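Long-range contacts in Abbfa_003403 (Acinetobacter baumannii, PDB 4ZXH), which is a four-domain nonribosomal peptide synthetase that probably activates an amino acid, condenses it with a second acyl group and releases the product through its thioesterase: residues A[69-77]-A[120-128]; A[15-23]-A[181-189]. All blocks are in the same frame, centred on the assembly; numbering follows the deposited sequence.

Interaction 1: residues A[69-77]-A[120-128]; sequences PLLRVSMPA and DLTQPPLWR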
loop_
_atom_site.group_PDB
_atom_site.type_symbol
_atom_site.label_atom_id
_atom_site.label_comp_id
_atom_site.label_asym_id
_atom_site.label_seq_id
_atom_site.Cartn_x
_atom_site.Cartn_y
_atom_site.Cartn_z
ATOM N N PRO A 69 11.985 -12.031 -39.662
ATOM C CA PRO A 69 12.758 -10.926 -39.080
ATOM C C PRO A 69 12.365 -10.591 -37.639
ATOM O O PRO A 69 13.202 -10.100 -36.892
ATOM C CB PRO A 69 12.444 -9.761 -40.010
ATOM C CG PRO A 69 12.150 -10.418 -41.328
ATOM C CD PRO A 69 11.420 -11.677 -40.978
ATOM N N LEU A 70 11.123 -10.868 -37.255
ATOM C CA LEU A 70 10.671 -10.626 -35.890
ATOM C C LEU A 70 11.605 -11.277 -34.888
ATOM O O LEU A 70 11.920 -10.693 -33.860
ATOM C CB LEU A 70 9.246 -11.148 -35.690
ATOM C CG LEU A 70 8.566 -10.867 -34.346
ATOM C CD1 LEU A 70 8.471 -9.389 -34.077
ATOM C CD2 LEU A 70 7.179 -11.423 -34.368
ATOM N N LEU A 71 12.070 -12.476 -35.216
ATOM C CA LEU A 71 12.938 -13.238 -34.337
ATOM C C LEU A 71 14.313 -12.602 -34.115
ATOM O O LEU A 71 15.077 -13.074 -33.281
ATOM C CB LEU A 71 13.105 -14.654 -34.891
ATOM C CG LEU A 71 11.871 -15.560 -34.774
ATOM C CD1 LEU A 71 12.139 -16.941 -35.310
ATOM C CD2 LEU A 71 11.419 -15.657 -33.323
ATOM N N ARG A 72 14.624 -11.540 -34.855
ATOM C CA ARG A 72 15.903 -10.844 -34.726
ATOM C C ARG A 72 15.715 -9.423 -34.153
ATOM O O ARG A 72 16.520 -8.522 -34.389
ATOM C CB ARG A 72 16.621 -10.800 -36.090
ATOM C CG ARG A 72 16.835 -12.191 -36.736
ATOM C CD ARG A 72 17.646 -12.204 -38.054
ATOM N NE ARG A 72 17.157 -11.280 -39.086
ATOM C CZ ARG A 72 16.299 -11.602 -40.049
ATOM N NH1 ARG A 72 15.822 -12.835 -40.138
ATOM N NH2 ARG A 72 15.923 -10.692 -40.937
ATOM N N VAL A 73 14.650 -9.234 -33.379
ATOM C CA VAL A 73 14.297 -7.925 -32.827
ATOM C C VAL A 73 14.825 -7.686 -31.399
ATOM O O VAL A 73 14.904 -8.611 -30.598
ATOM C CB VAL A 73 12.754 -7.759 -32.853
ATOM C CG1 VAL A 73 12.264 -6.733 -31.846
ATOM C CG2 VAL A 73 12.288 -7.410 -34.250
ATOM N N SER A 74 15.213 -6.446 -31.108
ATOM C CA SER A 74 15.429 -5.977 -29.737
ATOM C C SER A 74 14.623 -4.685 -29.555
ATOM O O SER A 74 14.198 -4.085 -30.547
ATOM C CB SER A 74 16.924 -5.758 -29.439
ATOM O OG SER A 74 17.422 -4.512 -29.909
ATOM N N MET A 75 14.385 -4.267 -28.310
ATOM C CA MET A 75 13.512 -3.115 -28.043
ATOM C C MET A 75 14.158 -2.117 -27.091
ATOM O O MET A 75 13.779 -2.012 -25.931
ATOM C CB MET A 75 12.156 -3.574 -27.476
ATOM C CG MET A 75 11.356 -4.488 -28.411
ATOM S SD MET A 75 9.844 -5.174 -27.687
ATOM C CE MET A 75 9.484 -6.476 -28.835
ATOM N N PRO A 76 15.127 -1.358 -27.591
ATOM C CA PRO A 76 15.876 -0.419 -26.757
ATOM C C PRO A 76 15.122 0.886 -26.574
ATOM O O PRO A 76 14.200 1.174 -27.353
ATOM C CB PRO A 76 17.144 -0.193 -27.561
ATOM C CG PRO A 76 16.648 -0.255 -28.983
ATOM C CD PRO A 76 15.529 -1.271 -29.005
ATOM N N ALA A 77 15.525 1.679 -25.584
ATOM C CA ALA A 77 14.871 2.953 -25.343
ATOM C C ALA A 77 15.841 4.102 -25.518
ATOM O O ALA A 77 17.015 3.983 -25.173
ATOM C CB ALA A 77 14.266 2.976 -23.961
ATOM N N ASP A 120 16.053 -9.121 -20.797
ATOM C CA ASP A 120 16.321 -7.706 -21.004
ATOM C C ASP A 120 15.854 -7.365 -22.413
ATOM O O ASP A 120 16.483 -7.759 -23.402
ATOM C CB ASP A 120 17.808 -7.411 -20.831
ATOM C CG ASP A 120 18.144 -5.923 -20.936
ATOM O OD1 ASP A 120 17.327 -5.117 -21.458
ATOM O OD2 ASP A 120 19.248 -5.560 -20.469
ATOM N N LEU A 121 14.749 -6.643 -22.520
ATOM C CA LEU A 121 14.131 -6.475 -23.822
ATOM C C LEU A 121 14.973 -5.601 -24.747
ATOM O O LEU A 121 14.709 -5.526 -25.939
ATOM C CB LEU A 121 12.726 -5.893 -23.671
ATOM C CG LEU A 121 11.742 -6.763 -22.885
ATOM C CD1 LEU A 121 10.371 -6.128 -22.858
ATOM C CD2 LEU A 121 11.681 -8.163 -23.458
ATOM N N THR A 122 15.996 -4.953 -24.210
ATOM C CA THR A 122 16.835 -4.079 -25.030
ATOM C C THR A 122 17.993 -4.821 -25.713
ATOM O O THR A 122 18.680 -4.271 -26.585
ATOM C CB THR A 122 17.407 -2.944 -24.198
ATOM O OG1 THR A 122 18.527 -3.422 -23.453
ATOM C CG2 THR A 122 16.360 -2.445 -23.228
ATOM N N GLN A 123 18.185 -6.075 -25.326
ATOM C CA GLN A 123 19.280 -6.890 -25.827
ATOM C C GLN A 123 18.720 -8.183 -26.445
ATOM O O GLN A 123 18.067 -8.967 -25.749
ATOM C CB GLN A 123 20.261 -7.204 -24.681
ATOM C CG GLN A 123 21.748 -7.267 -25.070
ATOM C CD GLN A 123 22.261 -5.994 -25.749
ATOM O OE1 GLN A 123 23.011 -6.055 -26.727
ATOM N NE2 GLN A 123 21.875 -4.835 -25.213
ATOM N N PRO A 124 18.969 -8.410 -27.752
ATOM C CA PRO A 124 18.458 -9.581 -28.475
ATOM C C PRO A 124 19.258 -10.816 -28.137
ATOM O O PRO A 124 20.423 -10.671 -27.801
ATOM C CB PRO A 124 18.656 -9.199 -29.937
ATOM C CG PRO A 124 19.853 -8.346 -29.916
ATOM C CD PRO A 124 19.838 -7.590 -28.612
ATOM N N PRO A 125 18.661 -12.012 -28.255
ATOM C CA PRO A 125 17.287 -12.251 -28.725
ATOM C C PRO A 125 16.263 -12.148 -27.604
ATOM O O PRO A 125 16.663 -12.225 -26.449
ATOM C CB PRO A 125 17.354 -13.681 -29.276
ATOM C CG PRO A 125 18.452 -14.334 -28.480
ATOM C CD PRO A 125 19.424 -13.264 -28.086
ATOM N N LEU A 126 14.979 -11.973 -27.928
ATOM C CA LEU A 126 13.939 -11.938 -26.889
ATOM C C LEU A 126 13.222 -13.284 -26.791
ATOM O O LEU A 126 12.026 -13.359 -26.501
ATOM C CB LEU A 126 12.921 -10.837 -27.143
ATOM C CG LEU A 126 13.402 -9.412 -27.407
ATOM C CD1 LEU A 126 12.330 -8.449 -27.042
ATOM C CD2 LEU A 126 14.703 -9.070 -26.718
ATOM N N TRP A 127 13.975 -14.347 -27.034
ATOM C CA TRP A 127 13.463 -15.696 -26.914
ATOM C C TRP A 127 14.628 -16.628 -26.600
ATOM O O TRP A 127 15.784 -16.280 -26.849
ATOM C CB TRP A 127 12.740 -16.112 -28.195
ATOM C CG TRP A 127 13.546 -15.882 -29.430
ATOM C CD1 TRP A 127 13.669 -14.713 -30.125
ATOM C CD2 TRP A 127 14.323 -16.852 -30.135
ATOM N NE1 TRP A 127 14.491 -14.893 -31.217
ATOM C CE2 TRP A 127 14.899 -16.203 -31.250
ATOM C CE3 TRP A 127 14.585 -18.211 -29.943
ATOM C CZ2 TRP A 127 15.729 -16.867 -32.161
ATOM C CZ3 TRP A 127 15.411 -18.879 -30.862
ATOM C CH2 TRP A 127 15.974 -18.205 -31.945
ATOM N N ARG A 128 14.321 -17.788 -26.016
ATOM C CA ARG A 128 15.325 -18.788 -25.642
ATOM C C ARG A 128 14.796 -20.187 -25.873
ATOM O O ARG A 128 13.584 -20.420 -25.868
ATOM C CB ARG A 128 15.705 -18.681 -24.182
ATOM C CG ARG A 128 16.185 -17.342 -23.735
ATOM C CD ARG A 128 16.777 -17.493 -22.361
ATOM N NE ARG A 128 15.819 -17.990 -21.376
ATOM C CZ ARG A 128 15.210 -17.204 -20.489
ATOM N NH1 ARG A 128 15.459 -15.899 -20.492
ATOM N NH2 ARG A 128 14.376 -17.716 -19.591
#

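Interaction 2: residues A[15-23]-A[181-189]; sequences SRHAISSEQ and VQYADKQQS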
loop_
_atom_site.group_PDB
_atom_site.type_symbol
_atom_site.label_atom_id
_atom_site.label_comp_id
_atom_site.label_asym_id
_atom_site.label_seq_id
_atom_site.Cartn_x
_atom_site.Cartn_y
_atom_site.Cartn_z
ATOM N N SER A 15 17.210 -2.197 -39.719
ATOM C CA SER A 15 16.264 -1.080 -39.735
ATOM C C SER A 15 15.695 -0.746 -38.344
ATOM O O SER A 15 15.710 -1.581 -37.438
ATOM C CB SER A 15 15.113 -1.368 -40.708
ATOM O OG SER A 15 14.430 -2.563 -40.375
ATOM N N ARG A 16 15.189 0.483 -38.203
ATOM C CA ARG A 16 14.608 0.986 -36.951
ATOM C C ARG A 16 13.111 1.247 -37.073
ATOM O O ARG A 16 12.673 1.909 -38.000
ATOM C CB ARG A 16 15.309 2.277 -36.526
ATOM C CG ARG A 16 16.820 2.129 -36.380
ATOM C CD ARG A 16 17.475 3.297 -35.639
ATOM N NE ARG A 16 18.825 2.918 -35.225
ATOM C CZ ARG A 16 19.153 2.572 -33.985
ATOM N NH1 ARG A 16 18.230 2.601 -33.039
ATOM N NH2 ARG A 16 20.405 2.217 -33.688
ATOM N N HIS A 17 12.321 0.742 -36.132
ATOM C CA HIS A 17 10.883 0.991 -36.163
ATOM C C HIS A 17 10.303 1.380 -34.803
ATOM O O HIS A 17 10.988 1.332 -33.774
ATOM C CB HIS A 17 10.168 -0.241 -36.694
ATOM C CG HIS A 17 10.772 -0.768 -37.951
ATOM N ND1 HIS A 17 10.520 -0.210 -39.186
ATOM C CD2 HIS A 17 11.665 -1.763 -38.161
ATOM C CE1 HIS A 17 11.209 -0.861 -40.107
ATOM N NE2 HIS A 17 11.911 -1.809 -39.512
ATOM N N ALA A 18 9.037 1.785 -34.817
ATOM C CA ALA A 18 8.311 2.050 -33.594
ATOM C C ALA A 18 7.813 0.739 -32.996
ATOM O O ALA A 18 7.753 -0.272 -33.692
ATOM C CB ALA A 18 7.162 2.979 -33.865
ATOM N N ILE A 19 7.471 0.744 -31.708
ATOM C CA ILE A 19 6.718 -0.376 -31.146
ATOM C C ILE A 19 5.249 0.005 -31.232
ATOM O O ILE A 19 4.913 1.180 -31.423
ATOM C CB ILE A 19 7.099 -0.707 -29.685
ATOM C CG1 ILE A 19 6.803 0.467 -28.762
ATOM C CG2 ILE A 19 8.566 -1.029 -29.560
ATOM C CD1 ILE A 19 6.849 0.085 -27.281
ATOM N N SER A 20 4.380 -0.991 -31.123
ATOM C CA SER A 20 2.936 -0.773 -31.127
ATOM C C SER A 20 2.452 -0.429 -29.735
ATOM O O SER A 20 3.145 -0.701 -28.756
ATOM C CB SER A 20 2.215 -2.018 -31.603
ATOM O OG SER A 20 2.402 -3.051 -30.650
ATOM N N SER A 21 1.253 0.127 -29.631
ATOM C CA SER A 21 0.657 0.351 -28.310
ATOM C C SER A 21 0.370 -0.954 -27.539
ATOM O O SER A 21 0.378 -0.965 -26.297
ATOM C CB SER A 21 -0.619 1.169 -28.445
ATOM O OG SER A 21 -0.314 2.510 -28.813
ATOM N N GLU A 22 0.137 -2.049 -28.266
ATOM C CA GLU A 22 -0.069 -3.350 -27.634
ATOM C C GLU A 22 1.213 -3.879 -27.001
ATOM O O GLU A 22 1.176 -4.754 -26.142
ATOM C CB GLU A 22 -0.584 -4.365 -28.643
ATOM C CG GLU A 22 -1.956 -4.054 -29.214
ATOM C CD GLU A 22 -1.882 -3.141 -30.418
ATOM O OE1 GLU A 22 -0.925 -2.345 -30.487
ATOM O OE2 GLU A 22 -2.743 -3.257 -31.317
ATOM N N GLN A 23 2.346 -3.349 -27.446
ATOM C CA GLN A 23 3.644 -3.754 -26.931
ATOM C C GLN A 23 4.103 -2.881 -25.755
ATOM O O GLN A 23 4.826 -3.332 -24.867
ATOM C CB GLN A 23 4.680 -3.682 -28.049
ATOM C CG GLN A 23 4.782 -4.920 -28.930
ATOM C CD GLN A 23 5.729 -4.685 -30.086
ATOM O OE1 GLN A 23 5.610 -3.700 -30.811
ATOM N NE2 GLN A 23 6.707 -5.562 -30.232
ATOM N N VAL A 181 5.920 -4.702 -38.241
ATOM C CA VAL A 181 6.569 -3.421 -38.373
ATOM C C VAL A 181 5.689 -2.403 -39.095
ATOM O O VAL A 181 5.563 -1.267 -38.640
ATOM C CB VAL A 181 7.916 -3.599 -39.096
ATOM C CG1 VAL A 181 8.228 -2.413 -39.987
ATOM C CG2 VAL A 181 9.018 -3.827 -38.056
ATOM N N GLN A 182 5.081 -2.799 -40.210
ATOM C CA GLN A 182 4.200 -1.890 -40.929
ATOM C C GLN A 182 3.045 -1.484 -40.016
ATOM O O GLN A 182 2.717 -0.305 -39.905
ATOM C CB GLN A 182 3.677 -2.524 -42.219
ATOM C CG GLN A 182 3.041 -1.512 -43.164
ATOM C CD GLN A 182 2.667 -2.106 -44.515
ATOM O OE1 GLN A 182 2.907 -3.288 -44.780
ATOM N NE2 GLN A 182 2.087 -1.278 -45.385
ATOM N N TYR A 183 2.457 -2.466 -39.342
ATOM C CA TYR A 183 1.392 -2.224 -38.380
ATOM C C TYR A 183 1.784 -1.170 -37.344
ATOM O O TYR A 183 1.068 -0.184 -37.148
ATOM C CB TYR A 183 1.016 -3.525 -37.678
ATOM C CG TYR A 183 -0.134 -3.406 -36.700
ATOM C CD1 TYR A 183 -1.453 -3.482 -37.139
ATOM C CD2 TYR A 183 0.093 -3.237 -35.332
ATOM C CE1 TYR A 183 -2.519 -3.377 -36.253
ATOM C CE2 TYR A 183 -0.968 -3.136 -34.434
ATOM C CZ TYR A 183 -2.279 -3.207 -34.909
ATOM O OH TYR A 183 -3.354 -3.115 -34.046
ATOM N N ALA A 184 2.921 -1.376 -36.684
ATOM C CA ALA A 184 3.386 -0.448 -35.659
ATOM C C ALA A 184 3.658 0.941 -36.239
ATOM O O ALA A 184 3.270 1.954 -35.655
ATOM C CB ALA A 184 4.629 -0.986 -34.978
ATOM N N ASP A 185 4.306 0.988 -37.395
ATOM C CA ASP A 185 4.687 2.263 -37.981
ATOM C C ASP A 185 3.467 3.069 -38.457
ATOM O O ASP A 185 3.429 4.292 -38.301
ATOM C CB ASP A 185 5.685 2.039 -39.119
ATOM C CG ASP A 185 7.111 1.791 -38.607
ATOM O OD1 ASP A 185 7.334 1.878 -37.375
ATOM O OD2 ASP A 185 8.014 1.523 -39.434
ATOM N N LYS A 186 2.463 2.397 -39.009
ATOM C CA LYS A 186 1.240 3.094 -39.404
ATOM C C LYS A 186 0.506 3.645 -38.171
ATOM O O LYS A 186 -0.108 4.712 -38.222
ATOM C CB LYS A 186 0.322 2.168 -40.214
ATOM C CG LYS A 186 0.810 1.910 -41.652
ATOM C CD LYS A 186 -0.024 0.857 -42.383
ATOM N N GLN A 187 0.594 2.919 -37.065
ATOM C CA GLN A 187 -0.116 3.268 -35.839
ATOM C C GLN A 187 0.453 4.555 -35.240
ATOM O O GLN A 187 -0.239 5.289 -34.536
ATOM C CB GLN A 187 -0.010 2.115 -34.840
ATOM C CG GLN A 187 -1.003 2.133 -33.710
ATOM C CD GLN A 187 -0.608 1.169 -32.602
ATOM O OE1 GLN A 187 0.487 0.622 -32.620
ATOM N NE2 GLN A 187 -1.500 0.951 -31.641
ATOM N N GLN A 188 1.724 4.808 -35.547
ATOM C CA GLN A 188 2.495 5.939 -35.041
ATOM C C GLN A 188 2.087 7.227 -35.767
ATOM O O GLN A 188 2.321 8.331 -35.276
ATOM C CB GLN A 188 3.992 5.649 -35.222
ATOM C CG GLN A 188 4.968 6.584 -34.521
ATOM C CD GLN A 188 4.791 6.597 -33.012
ATOM O OE1 GLN A 188 4.904 7.647 -32.376
ATOM N NE2 GLN A 188 4.493 5.429 -32.433
ATOM N N SER A 189 1.455 7.082 -36.929
ATOM C CA SER A 189 0.929 8.224 -37.679
ATOM C C SER A 189 -0.430 8.654 -37.137
ATOM O O SER A 189 -0.793 9.831 -37.183
ATOM C CB SER A 189 0.796 7.880 -39.163
ATOM O OG SER A 189 1.934 7.174 -39.621
#

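Interaction 1: residues A[69-77]-A[120-128]
The indole of W127 is held between two residues: CD2 of L71 lies over one face, near its rim, and CB of P125 from its own segment takes the opposite face, again off centre. L71 CD2 sits 4.0 Å from the centroid of the five-membered ring, a CH-pi contact, and the two side chains cross at about a right angle. At the edge, in the ring plane, waits the backbone oxygen of L71. W127 NE1 donates to L71 O at 2.8 Å, nearly straight at 170° and on a lone pair of that carbonyl, so one residue supplies both the apolar cover and the polar partner, and the rotation of the indole is well defined. CG of W127 stands between the backbone N and the carbonyl carbon (chi1 51°), which directs the ring to L71, the last residue of the 3-10 segment 69-71. The indole also touches L61 and M65 of helix 56-67 and a bound dimyristoyl phosphatidylcholine.

The contact lies in the condensation domain, where it joins the edge strand 73-78 of a three-stranded antiparallel sheet to the chain leading into strand 127-135 of a separate mixed sheet. Part of the join is a type I turn, D120 to Q123, whose L121 O accepts M75 N at 2.7 Å. Inside that turn D120 OD1 takes both T122 N, as an Asx turn, and T122 OG1 from the same face of the carboxylate. P124 CD packs 3.5 Å from S74 CB, while S74 OG is bonded to W87 NE1. Deeper in, M75 reaches along an extended chain (chi2 174°) to put CE 3.9 Å from L126 CD1. Nearer the surface, T122 CB lies 3.9 Å from P76 CA.

Interaction 2: residues A[15-23]-A[181-189]
Strand 15-18 passes helix 181-187 with a closest axial approach of 7.3 Å and an angle of 55° between their directions; beyond it the chain turns across the helix, with the CA atoms of S20 and A184 4.6 Å apart. A18 O rests on A184 CB.

D185 reaches the strand with both carboxylate oxygens. OD1 accepts A18 N at 3.1 Å, and OD2 takes H17 ND1 at 3.1 Å on its syn side, with ring and carboxylate planes 40° apart. V181 CG1 lies over one face of the same imidazole as a CH-pi contact and V181 CG2 touches its CD2; both ring nitrogens have polar partners, since NE2 shares a hydrogen bond with S15 OG.

Further on, S20 and Q23 form a capping box at the start of helix 21-32: S20 N donates soundly to Q23 OE1, while the return bond, Q23 N to S20 OG, is weak. Q187, with CG anti to its own N and its chain extended beyond, carries OE1 to S21 N, 3.1 Å away and tilted from the amide plane. E22, bent at chi2 (87°), receives Y183 OH on OE2 at 2.8 Å, at the edge of the phenol ring.

Within the condensation domain, helix 179-187 lies along the passage from strand 13-18 to helix 21-32; strand 81-87 pairs with that strand, and F297 meets the Y183 ring edge-to-face.

How the interactions relate
Both interactions belong to the condensation domain and share one small antiparallel sheet, whose two outer strands they use: 73-78 in interaction 1 and 13-18 in interaction 2, with 81-87 between them. Interaction 1 is nested in the chain loop that interaction 2 closes, and the two meet where M75 CE packs against Q23 NE2. Their chemistry follows their place. The 69-77/120-128 contact is mostly buried and relies on apolar groups, with backbone carbonyls as the acceptors between segments. The partly buried 15-23/181-189 contact is richer in polar side chains, with carboxylates and an amide receiving the bonds across it.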